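Local coordinates for protein suppressor of RNA silencing p3 (PDB 3AJF) that suppresses RNA-mediated gene silencing in the host, presumably by binding double-stranded RNA as a homodimer, at residues L40-I43 with R44-D48; N51-V54 with F55-A59; T78-V81 with S82-E86. One frame throughout, in Å; residues are numbered along the deposited sequence.

Contact 1. Residues L40-I43 with R44-D48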
ATOM      1  N   LEU A  40       4.692 -15.765   4.865  1.00 18.24           N
ATOM      2  CA  LEU A  40       5.450 -16.273   3.693  1.00 19.94           C
ATOM      3  C   LEU A  40       4.588 -16.460   2.423  1.00 20.19           C
ATOM      4  O   LEU A  40       5.009 -16.124   1.326  1.00 19.77           O
ATOM      5  CB  LEU A  40       6.234 -17.552   4.014  1.00 20.53           C
ATOM      6  CG  LEU A  40       7.275 -17.385   5.128  1.00 21.43           C
ATOM      7  CD1 LEU A  40       7.852 -18.753   5.530  1.00 21.75           C
ATOM      8  CD2 LEU A  40       8.387 -16.381   4.709  1.00 22.61           C
ATOM      9  N   GLN A  41       3.380 -16.988   2.579  1.00 21.52           N
ATOM     10  CA  GLN A  41       2.467 -17.094   1.440  1.00 22.43           C
ATOM     11  C   GLN A  41       2.187 -15.716   0.821  1.00 21.44           C
ATOM     12  O   GLN A  41       2.151 -15.575  -0.395  1.00 20.37           O
ATOM     13  CB  GLN A  41       1.140 -17.723   1.842  1.00 24.05           C
ATOM     14  CG  GLN A  41       0.134 -17.721   0.679  1.00 27.03           C
ATOM     15  CD  GLN A  41       0.606 -18.576  -0.474  1.00 30.91           C
ATOM     16  OE1 GLN A  41       0.900 -19.759  -0.292  1.00 35.85           O
ATOM     17  NE2 GLN A  41       0.691 -17.989  -1.669  1.00 30.60           N
HETATM   18  N   MSE A  42       1.983 -14.705   1.662  1.00 19.50           N
HETATM   19  CA  MSE A  42       1.713 -13.373   1.155  1.00 19.31           C
HETATM   20  C   MSE A  42       2.924 -12.873   0.360  1.00 17.50           C
HETATM   21  O   MSE A  42       2.783 -12.212  -0.677  1.00 15.69           O
HETATM   22  CB  MSE A  42       1.476 -12.432   2.306  1.00 19.65           C
HETATM   23  CG  MSE A  42       0.785 -11.241   1.922  1.00 24.57           C
HETATM   24 SE   MSE A  42      -1.080 -11.666   1.770  1.00 38.69          SE
HETATM   25  CE  MSE A  42      -1.504 -12.270   3.563  1.00 39.01           C
ATOM     26  N   ILE A  43       4.112 -13.184   0.867  1.00 15.50           N
ATOM     27  CA  ILE A  43       5.331 -12.770   0.190  1.00 15.31           C
ATOM     28  C   ILE A  43       5.433 -13.395  -1.209  1.00 15.53           C
ATOM     29  O   ILE A  43       5.867 -12.732  -2.192  1.00 15.12           O
ATOM     30  CB  ILE A  43       6.602 -13.102   1.053  1.00 15.36           C
ATOM     31  CG1 ILE A  43       6.658 -12.192   2.292  1.00 15.88           C
ATOM     32  CG2 ILE A  43       7.914 -12.930   0.221  1.00 17.18           C
ATOM     33  CD1 ILE A  43       6.942 -10.731   2.014  1.00 17.80           C
ATOM     34  N   ARG A  44       5.072 -14.684  -1.281  1.00 15.29           N
ATOM     35  CA  ARG A  44       5.118 -15.429  -2.529  1.00 15.51           C
ATOM     36  C   ARG A  44       4.000 -15.030  -3.467  1.00 16.81           C
ATOM     37  O   ARG A  44       4.243 -14.851  -4.671  1.00 17.21           O
ATOM     38  CB  ARG A  44       5.038 -16.931  -2.260  1.00 15.70           C
ATOM     39  CG  ARG A  44       6.247 -17.490  -1.543  1.00 16.88           C
ATOM     40  CD  ARG A  44       6.322 -19.022  -1.710  1.00 18.86           C
ATOM     41  NE  ARG A  44       5.136 -19.687  -1.178  1.00 19.46           N
ATOM     42  CZ  ARG A  44       4.951 -20.009   0.103  1.00 22.63           C
ATOM     43  NH1 ARG A  44       5.870 -19.713   1.035  1.00 19.61           N
ATOM     44  NH2 ARG A  44       3.825 -20.625   0.459  1.00 23.37           N
ATOM     45  N   LYS A  45       2.779 -14.917  -2.939  1.00 16.36           N
ATOM     46  CA  LYS A  45       1.619 -14.591  -3.771  1.00 19.34           C
ATOM     47  C   LYS A  45       0.392 -14.393  -2.933  1.00 18.18           C
ATOM     48  O   LYS A  45      -0.200 -15.365  -2.465  1.00 18.93           O
ATOM     49  CB  LYS A  45       1.333 -15.670  -4.841  1.00 20.44           C
ATOM     50  CG  LYS A  45       0.375 -15.167  -5.952  1.00 22.95           C
ATOM     51  CD  LYS A  45       0.199 -16.220  -7.052  1.00 26.05           C
ATOM     52  CE  LYS A  45      -0.698 -15.717  -8.185  1.00 29.54           C
ATOM     53  NZ  LYS A  45      -1.210 -16.897  -9.023  1.00 34.22           N
ATOM     54  N   PRO A  46       0.031 -13.126  -2.686  1.00 16.85           N
ATOM     55  CA  PRO A  46      -1.191 -12.841  -1.912  1.00 17.26           C
ATOM     56  C   PRO A  46      -2.399 -13.588  -2.500  1.00 18.35           C
ATOM     57  O   PRO A  46      -2.581 -13.590  -3.729  1.00 18.73           O
ATOM     58  CB  PRO A  46      -1.344 -11.327  -2.087  1.00 16.84           C
ATOM     59  CG  PRO A  46       0.116 -10.847  -2.222  1.00 15.49           C
ATOM     60  CD  PRO A  46       0.753 -11.901  -3.070  1.00 15.88           C
ATOM     61  N   ASP A  47      -3.200 -14.236  -1.665  1.00 18.77           N
ATOM     62  CA  ASP A  47      -4.263 -15.089  -2.220  1.00 21.54           C
ATOM     63  C   ASP A  47      -5.613 -14.770  -1.577  1.00 21.93           C
ATOM     64  O   ASP A  47      -6.625 -15.420  -1.853  1.00 22.48           O
ATOM     65  CB  ASP A  47      -3.900 -16.569  -2.055  1.00 23.77           C
ATOM     66  CG  ASP A  47      -3.853 -17.004  -0.589  1.00 26.83           C
ATOM     67  OD1 ASP A  47      -3.548 -16.174   0.289  1.00 31.11           O
ATOM     68  OD2 ASP A  47      -4.149 -18.178  -0.316  1.00 33.11           O
ATOM     69  N   ASP A  48      -5.607 -13.752  -0.716  1.00 20.65           N
ATOM     70  CA  ASP A  48      -6.807 -13.313  -0.036  1.00 21.71           C
ATOM     71  C   ASP A  48      -6.754 -11.799   0.065  1.00 19.71           C
ATOM     72  O   ASP A  48      -5.813 -11.276   0.654  1.00 17.99           O
ATOM     73  CB  ASP A  48      -6.892 -13.906   1.378  1.00 22.59           C
ATOM     74  CG  ASP A  48      -8.233 -13.634   2.031  1.00 26.02           C
ATOM     75  OD1 ASP A  48      -8.448 -12.517   2.532  1.00 25.90           O
ATOM     76  OD2 ASP A  48      -9.087 -14.551   2.034  1.00 31.68           O
TER
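Gln41 reaches with both ends of its amide toward the residues that close helix 36-44. Its NE2 donates to Lys45 O at 2.9 Å, nearly straight at 163° and in the amide plane, holding the carbonyl of the first residue past the helix to leave helical phi/psi. CG lies anti to the backbone N (chi1 175°), and a bend at chi2 (64°) turns the amide back over the C-terminal end of the helix. The other end, OE1, takes a weak bond from Arg44 NH2 at 3.1 Å, the amide and guanidinium planes standing almost perpendicular. Arg44 folds back along the last turn through a bend at chi3: one face of its guanidinium lies over Gln41 CA, and NH1 comes within 3.7 Å of Leu40 CB. Beneath these, two backbone bonds finish the helix, Arg44 N to Leu40 O and the shorter Lys45 N to Gln41 O at 2.7 Å. Selenomethionine Met42 lays its SE against Pro46 CB at 3.9 Å, the side chains crossing at about a right angle. The turn thus joins helix 36-44 to helix 49-64, whose N-cap is Asp48, its OD1 accepting from Asn51 N; Met42 packs on Asn51 and Phe55, and Pro46 on Leu52.

Contact 2. Residues N51-V54 with F55-A59. With SO4 (sulfate ion), chain E.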
ATOM      1  N   ASN A  51      -6.505 -10.546   3.824  1.00 17.12           N
ATOM      2  CA  ASN A  51      -5.183 -10.751   4.404  1.00 15.95           C
ATOM      3  C   ASN A  51      -4.156  -9.793   3.827  1.00 14.09           C
ATOM      4  O   ASN A  51      -3.281  -9.289   4.552  1.00 13.40           O
ATOM      5  CB  ASN A  51      -4.704 -12.178   4.200  1.00 16.99           C
ATOM      6  CG  ASN A  51      -5.512 -13.212   5.045  1.00 21.56           C
ATOM      7  OD1 ASN A  51      -6.291 -12.848   5.921  1.00 22.82           O
ATOM      8  ND2 ASN A  51      -5.313 -14.494   4.757  1.00 23.67           N
ATOM      9  N   LEU A  52      -4.235  -9.561   2.520  1.00 13.31           N
ATOM     10  CA  LEU A  52      -3.321  -8.608   1.878  1.00 13.08           C
ATOM     11  C   LEU A  52      -3.563  -7.189   2.428  1.00 11.75           C
ATOM     12  O   LEU A  52      -2.640  -6.456   2.637  1.00 11.20           O
ATOM     13  CB  LEU A  52      -3.457  -8.620   0.344  1.00 13.09           C
ATOM     14  CG  LEU A  52      -2.600  -7.588  -0.432  1.00 12.32           C
ATOM     15  CD1 LEU A  52      -1.085  -7.825  -0.248  1.00  9.52           C
ATOM     16  CD2 LEU A  52      -2.953  -7.570  -1.920  1.00 14.04           C
ATOM     17  N   SER A  53      -4.827  -6.818   2.636  1.00 13.60           N
ATOM     18  CA  SER A  53      -5.191  -5.521   3.211  1.00 14.13           C
ATOM     19  C   SER A  53      -4.537  -5.300   4.563  1.00 14.08           C
ATOM     20  O   SER A  53      -3.965  -4.225   4.830  1.00 14.82           O
ATOM     21  CB  SER A  53      -6.708  -5.420   3.386  1.00 15.36           C
ATOM     22  OG  SER A  53      -7.023  -4.234   4.088  1.00 19.97           O
ATOM     23  N   VAL A  54      -4.620  -6.312   5.421  1.00 13.99           N
ATOM     24  CA  VAL A  54      -4.014  -6.280   6.749  1.00 14.10           C
ATOM     25  C   VAL A  54      -2.452  -6.180   6.688  1.00 12.80           C
ATOM     26  O   VAL A  54      -1.834  -5.360   7.392  1.00 11.68           O
ATOM     27  CB  VAL A  54      -4.484  -7.514   7.522  1.00 15.12           C
ATOM     28  CG1 VAL A  54      -3.662  -7.730   8.751  1.00 18.21           C
ATOM     29  CG2 VAL A  54      -5.984  -7.384   7.889  1.00 16.58           C
ATOM     30  N   PHE A  55      -1.834  -7.002   5.843  1.00 12.84           N
ATOM     31  CA  PHE A  55      -0.381  -6.968   5.548  1.00 12.66           C
ATOM     32  C   PHE A  55       0.063  -5.569   5.121  1.00 13.07           C
ATOM     33  O   PHE A  55       0.999  -4.999   5.697  1.00 13.71           O
ATOM     34  CB  PHE A  55      -0.151  -7.988   4.436  1.00 12.92           C
ATOM     35  CG  PHE A  55       1.257  -8.088   3.882  1.00 13.95           C
ATOM     36  CD1 PHE A  55       2.197  -8.945   4.458  1.00 15.14           C
ATOM     37  CD2 PHE A  55       1.589  -7.449   2.656  1.00 16.11           C
ATOM     38  CE1 PHE A  55       3.501  -9.108   3.879  1.00 16.04           C
ATOM     39  CE2 PHE A  55       2.879  -7.604   2.075  1.00 16.78           C
ATOM     40  CZ  PHE A  55       3.821  -8.427   2.676  1.00 14.11           C
ATOM     41  N   LEU A  56      -0.626  -4.989   4.131  1.00 12.66           N
ATOM     42  CA  LEU A  56      -0.271  -3.634   3.664  1.00 13.63           C
ATOM     43  C   LEU A  56      -0.497  -2.546   4.719  1.00 13.56           C
ATOM     44  O   LEU A  56       0.301  -1.597   4.832  1.00 13.25           O
ATOM     45  CB  LEU A  56      -1.022  -3.268   2.377  1.00 13.05           C
ATOM     46  CG  LEU A  56      -0.739  -4.144   1.139  1.00 15.38           C
ATOM     47  CD1 LEU A  56      -1.795  -3.820   0.104  1.00 13.05           C
ATOM     48  CD2 LEU A  56       0.606  -3.899   0.578  1.00 14.20           C
ATOM     49  N   LYS A  57      -1.592  -2.660   5.471  1.00 13.25           N
ATOM     50  CA  LYS A  57      -1.901  -1.672   6.496  1.00 13.78           C
ATOM     51  C   LYS A  57      -0.858  -1.627   7.616  1.00 14.22           C
ATOM     52  O   LYS A  57      -0.567  -0.543   8.151  1.00 14.17           O
ATOM     53  CB  LYS A  57      -3.289  -1.912   7.075  1.00 14.64           C
ATOM     54  CG  LYS A  57      -4.379  -1.409   6.188  1.00 17.07           C
ATOM     55  CD  LYS A  57      -5.647  -2.214   6.402  1.00 25.38           C
ATOM     56  CE  LYS A  57      -6.582  -1.631   7.410  1.00 28.29           C
ATOM     57  NZ  LYS A  57      -7.569  -2.737   7.745  1.00 34.03           N
ATOM     58  N   SER A  58      -0.285  -2.776   7.965  1.00 14.55           N
ATOM     59  CA  SER A  58       0.834  -2.796   8.938  1.00 15.84           C
ATOM     60  C   SER A  58       2.080  -2.082   8.396  1.00 15.40           C
ATOM     61  O   SER A  58       2.734  -1.310   9.126  1.00 16.33           O
ATOM     62  CB  SER A  58       1.198  -4.215   9.390  1.00 15.83           C
ATOM     63  OG  SER A  58       0.435  -4.635  10.509  1.00 21.50           O
ATOM     64  N   ALA A  59       2.419  -2.349   7.136  1.00 14.27           N
ATOM     65  CA  ALA A  59       3.562  -1.680   6.489  1.00 13.94           C
ATOM     66  C   ALA A  59       3.341  -0.163   6.364  1.00 12.33           C
ATOM     67  O   ALA A  59       4.248   0.610   6.594  1.00 12.57           O
ATOM     68  CB  ALA A  59       3.860  -2.335   5.126  1.00 13.67           C
TER
HETATM   69  S   SO4 E   3      -5.590  -3.128  11.029  1.00 46.77           S
HETATM   70  O1  SO4 E   3      -6.140  -4.032  10.024  1.00 47.02           O
HETATM   71  O2  SO4 E   3      -4.148  -3.285  11.173  1.00 47.36           O
HETATM   72  O3  SO4 E   3      -6.289  -3.397  12.273  1.00 48.61           O
HETATM   73  O4  SO4 E   3      -5.831  -1.741  10.657  1.00 49.53           O
HETATM   74  O   HOH W   1      -2.246  -4.649   9.983  1.00 25.71           O
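Leu52 meets two apolar partners one turn further along helix 49-64. Its CD1 approaches Phe55 CD2 at 4.0 Å, while its CG lies 3.9 Å from Leu56 CD1, both pairs of side chains crossing obliquely. Phe55 carries its CG anti to the backbone N (chi1 176°), which takes the ring outward from this turn to meet Tyr84 edge-to-face and to pack against Phe23, Leu27 and Met42.

Four backbone bonds of the i to i+4 kind join residues 51-54 to 55-58. The straightest is Phe55 N to Asn51 O (171°), closely followed by Leu56 N to Leu52 O; Lys57 N to Ser53 O and Ser58 N to Val54 O are more bent.

The polar side chains take another flank. Lys57 runs its aliphatic part past the preceding turn, with CD 3.4 Å from Ser53 OG, and a bend at chi3 (93°) brings its NZ to sulfate O1 at 3.0 Å. Val54 CG2 also borders the anion, at 4.0 Å from O1. One water ties this side together: it donates to Val54 O at 2.7 Å and to sulfate O2, and accepts from Ser58 OG. Val54 O therefore serves both the helix bond and the water.

Ser53 packs on Ser64 of the second subunit, close to the polar flank. The sulfate probably came from the crystallisation liquor, but its capture by Lys57 and an ordered water is consistent with a spot that suits an anion; whether an RNA phosphate could bind there remains open.

Contact 3. Residues T78-V81 with S82-E86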
ATOM      1  N   THR A  78       8.748   0.886   1.447  1.00 14.15           N
ATOM      2  CA  THR A  78       7.855   1.522   0.517  1.00 14.72           C
ATOM      3  C   THR A  78       7.774   0.699  -0.762  1.00 15.38           C
ATOM      4  O   THR A  78       6.688   0.575  -1.357  1.00 16.38           O
ATOM      5  CB  THR A  78       8.350   2.959   0.202  1.00 15.59           C
ATOM      6  OG1 THR A  78       8.279   3.744   1.400  1.00 15.93           O
ATOM      7  CG2 THR A  78       7.506   3.605  -0.864  1.00 15.36           C
ATOM      8  N   CYS A  79       8.908   0.153  -1.192  1.00 16.20           N
ATOM      9  CA  CYS A  79       8.930  -0.749  -2.350  1.00 17.16           C
ATOM     10  C   CYS A  79       7.955  -1.907  -2.141  1.00 16.38           C
ATOM     11  O   CYS A  79       7.163  -2.228  -3.036  1.00 16.31           O
ATOM     12  CB  CYS A  79      10.347  -1.328  -2.627  1.00 18.24           C
ATOM     13  SG  CYS A  79      10.459  -2.223  -4.221  1.00 21.34           S
ATOM     14  N   LEU A  80       8.030  -2.540  -0.967  1.00 15.83           N
ATOM     15  CA  LEU A  80       7.145  -3.665  -0.635  1.00 15.05           C
ATOM     16  C   LEU A  80       5.659  -3.249  -0.706  1.00 15.29           C
ATOM     17  O   LEU A  80       4.816  -3.955  -1.307  1.00 15.22           O
ATOM     18  CB  LEU A  80       7.489  -4.189   0.768  1.00 15.09           C
ATOM     19  CG  LEU A  80       8.877  -4.823   0.935  1.00 16.88           C
ATOM     20  CD1 LEU A  80       9.108  -5.278   2.404  1.00 18.07           C
ATOM     21  CD2 LEU A  80       9.035  -5.994  -0.059  1.00 18.13           C
ATOM     22  N   VAL A  81       5.343  -2.085  -0.130  1.00 13.88           N
ATOM     23  CA  VAL A  81       3.979  -1.590  -0.181  1.00 13.34           C
ATOM     24  C   VAL A  81       3.539  -1.428  -1.640  1.00 14.43           C
ATOM     25  O   VAL A  81       2.458  -1.891  -2.047  1.00 13.87           O
ATOM     26  CB  VAL A  81       3.768  -0.265   0.614  1.00 12.50           C
ATOM     27  CG1 VAL A  81       2.387   0.331   0.282  1.00 14.58           C
ATOM     28  CG2 VAL A  81       3.808  -0.538   2.038  1.00 13.21           C
ATOM     29  N   SER A  82       4.389  -0.754  -2.407  1.00 15.69           N
ATOM     30  CA  SER A  82       4.100  -0.391  -3.769  1.00 17.66           C
ATOM     31  C   SER A  82       3.911  -1.653  -4.613  1.00 18.07           C
ATOM     32  O   SER A  82       2.921  -1.753  -5.388  1.00 19.10           O
ATOM     33  CB  SER A  82       5.212   0.537  -4.287  1.00 19.02           C
ATOM     34  OG  SER A  82       5.187   0.624  -5.680  1.00 25.30           O
ATOM     35  N   THR A  83       4.808  -2.629  -4.447  1.00 16.17           N
ATOM     36  CA  THR A  83       4.734  -3.869  -5.214  1.00 17.40           C
ATOM     37  C   THR A  83       3.620  -4.835  -4.810  1.00 15.48           C
ATOM     38  O   THR A  83       2.975  -5.425  -5.682  1.00 15.30           O
ATOM     39  CB  THR A  83       6.108  -4.657  -5.287  1.00 17.80           C
ATOM     40  OG1 THR A  83       6.426  -5.193  -4.014  1.00 23.83           O
ATOM     41  CG2 THR A  83       7.197  -3.762  -5.630  1.00 16.47           C
ATOM     42  N   TYR A  84       3.366  -4.989  -3.508  1.00 13.73           N
ATOM     43  CA  TYR A  84       2.380  -5.983  -3.093  1.00 13.25           C
ATOM     44  C   TYR A  84       0.968  -5.464  -3.305  1.00 14.30           C
ATOM     45  O   TYR A  84       0.048  -6.250  -3.514  1.00 13.49           O
ATOM     46  CB  TYR A  84       2.637  -6.444  -1.659  1.00 13.05           C
ATOM     47  CG  TYR A  84       3.716  -7.499  -1.691  1.00 15.55           C
ATOM     48  CD1 TYR A  84       5.055  -7.163  -1.486  1.00 14.86           C
ATOM     49  CD2 TYR A  84       3.400  -8.824  -2.007  1.00 14.99           C
ATOM     50  CE1 TYR A  84       6.062  -8.125  -1.570  1.00 15.37           C
ATOM     51  CE2 TYR A  84       4.415  -9.801  -2.111  1.00 17.39           C
ATOM     52  CZ  TYR A  84       5.728  -9.436  -1.896  1.00 15.65           C
ATOM     53  OH  TYR A  84       6.710 -10.392  -1.987  1.00 16.91           O
ATOM     54  N   SER A  85       0.806  -4.135  -3.304  1.00 13.28           N
ATOM     55  CA  SER A  85      -0.501  -3.548  -3.648  1.00 14.09           C
ATOM     56  C   SER A  85      -0.942  -3.930  -5.058  1.00 13.90           C
ATOM     57  O   SER A  85      -2.151  -4.019  -5.349  1.00 14.50           O
ATOM     58  CB  SER A  85      -0.503  -2.022  -3.433  1.00 14.37           C
ATOM     59  OG  SER A  85       0.366  -1.402  -4.371  1.00 17.50           O
ATOM     60  N   GLU A  86       0.021  -4.216  -5.924  1.00 14.09           N
ATOM     61  CA  GLU A  86      -0.269  -4.564  -7.332  1.00 16.00           C
ATOM     62  C   GLU A  86      -1.180  -5.770  -7.477  1.00 14.57           C
ATOM     63  O   GLU A  86      -1.928  -5.874  -8.446  1.00 14.40           O
ATOM     64  CB  GLU A  86       1.021  -4.837  -8.129  1.00 16.09           C
ATOM     65  CG  GLU A  86       1.985  -3.639  -8.164  1.00 18.99           C
ATOM     66  CD  GLU A  86       3.316  -3.982  -8.873  1.00 21.62           C
ATOM     67  OE1 GLU A  86       3.377  -5.070  -9.476  1.00 25.30           O
ATOM     68  OE2 GLU A  86       4.273  -3.171  -8.831  1.00 25.44           O
TER
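The Tyr84 ring has Leu80 O at its edge, in the ring plane, with Tyr84 CD1 3.2 Å from that oxygen, and Leu80 CD2 comes to 4.0 Å from Tyr84 CE1. The two side chains run side by side and point the same way. Tyr84 OH is hydrogen-bonded to Ile43 O at the end of helix 36-44. All this rides on regular alpha-helical bonding near the C-terminal end of helix 74-85: Ser82 N to Thr78 O, Thr83 N to Cys79 O (2.8 Å), Tyr84 N to Leu80 O and Ser85 N to Val81 O. Thr83 sets OG1 between its backbone N and carbonyl carbon (chi1 70°), facing the preceding turn, where it has weak, unsettled bonding to Cys79 O (3.2 Å) and Leu80 O. Its CG2 touches Cys79 SG at 3.9 Å, and that sulfur forms the disulfide with Cys10, which fastens the N-terminal region to this helix. Ser85 OG turns back to donate to Ser82 O at 2.8 Å, from above the carbonyl plane. Ser82 OG bonds to Ser82 OG of the second subunit, and Val81 and Ser85 pack on Ser85 and Val81 of that subunit.

How the contacts relate
Contact 1 is partly buried and lies at the end of a helix, whereas contacts 2 and 3 are buried turns within helices 49-64 and 74-85. Chemistry follows place: amide and guanidinium groups close the helix end in contact 1, contact 2 pairs an apolar flank with a polar one that holds a sulfate, and contact 3 combines aromatic packing with a disulfide and small hydroxyl groups at the dimer interface. Their buried sides meet, leaving the Gln41-Arg44 side of contact 1 at the surface. Met42 SE lies 3.8 Å from Leu52 CA, Ala59 CB lies 3.6 Å from Val81 CG2, and Tyr84 touches residues of both other contacts. The second subunit reaches contacts 2 and 3 but not contact 1.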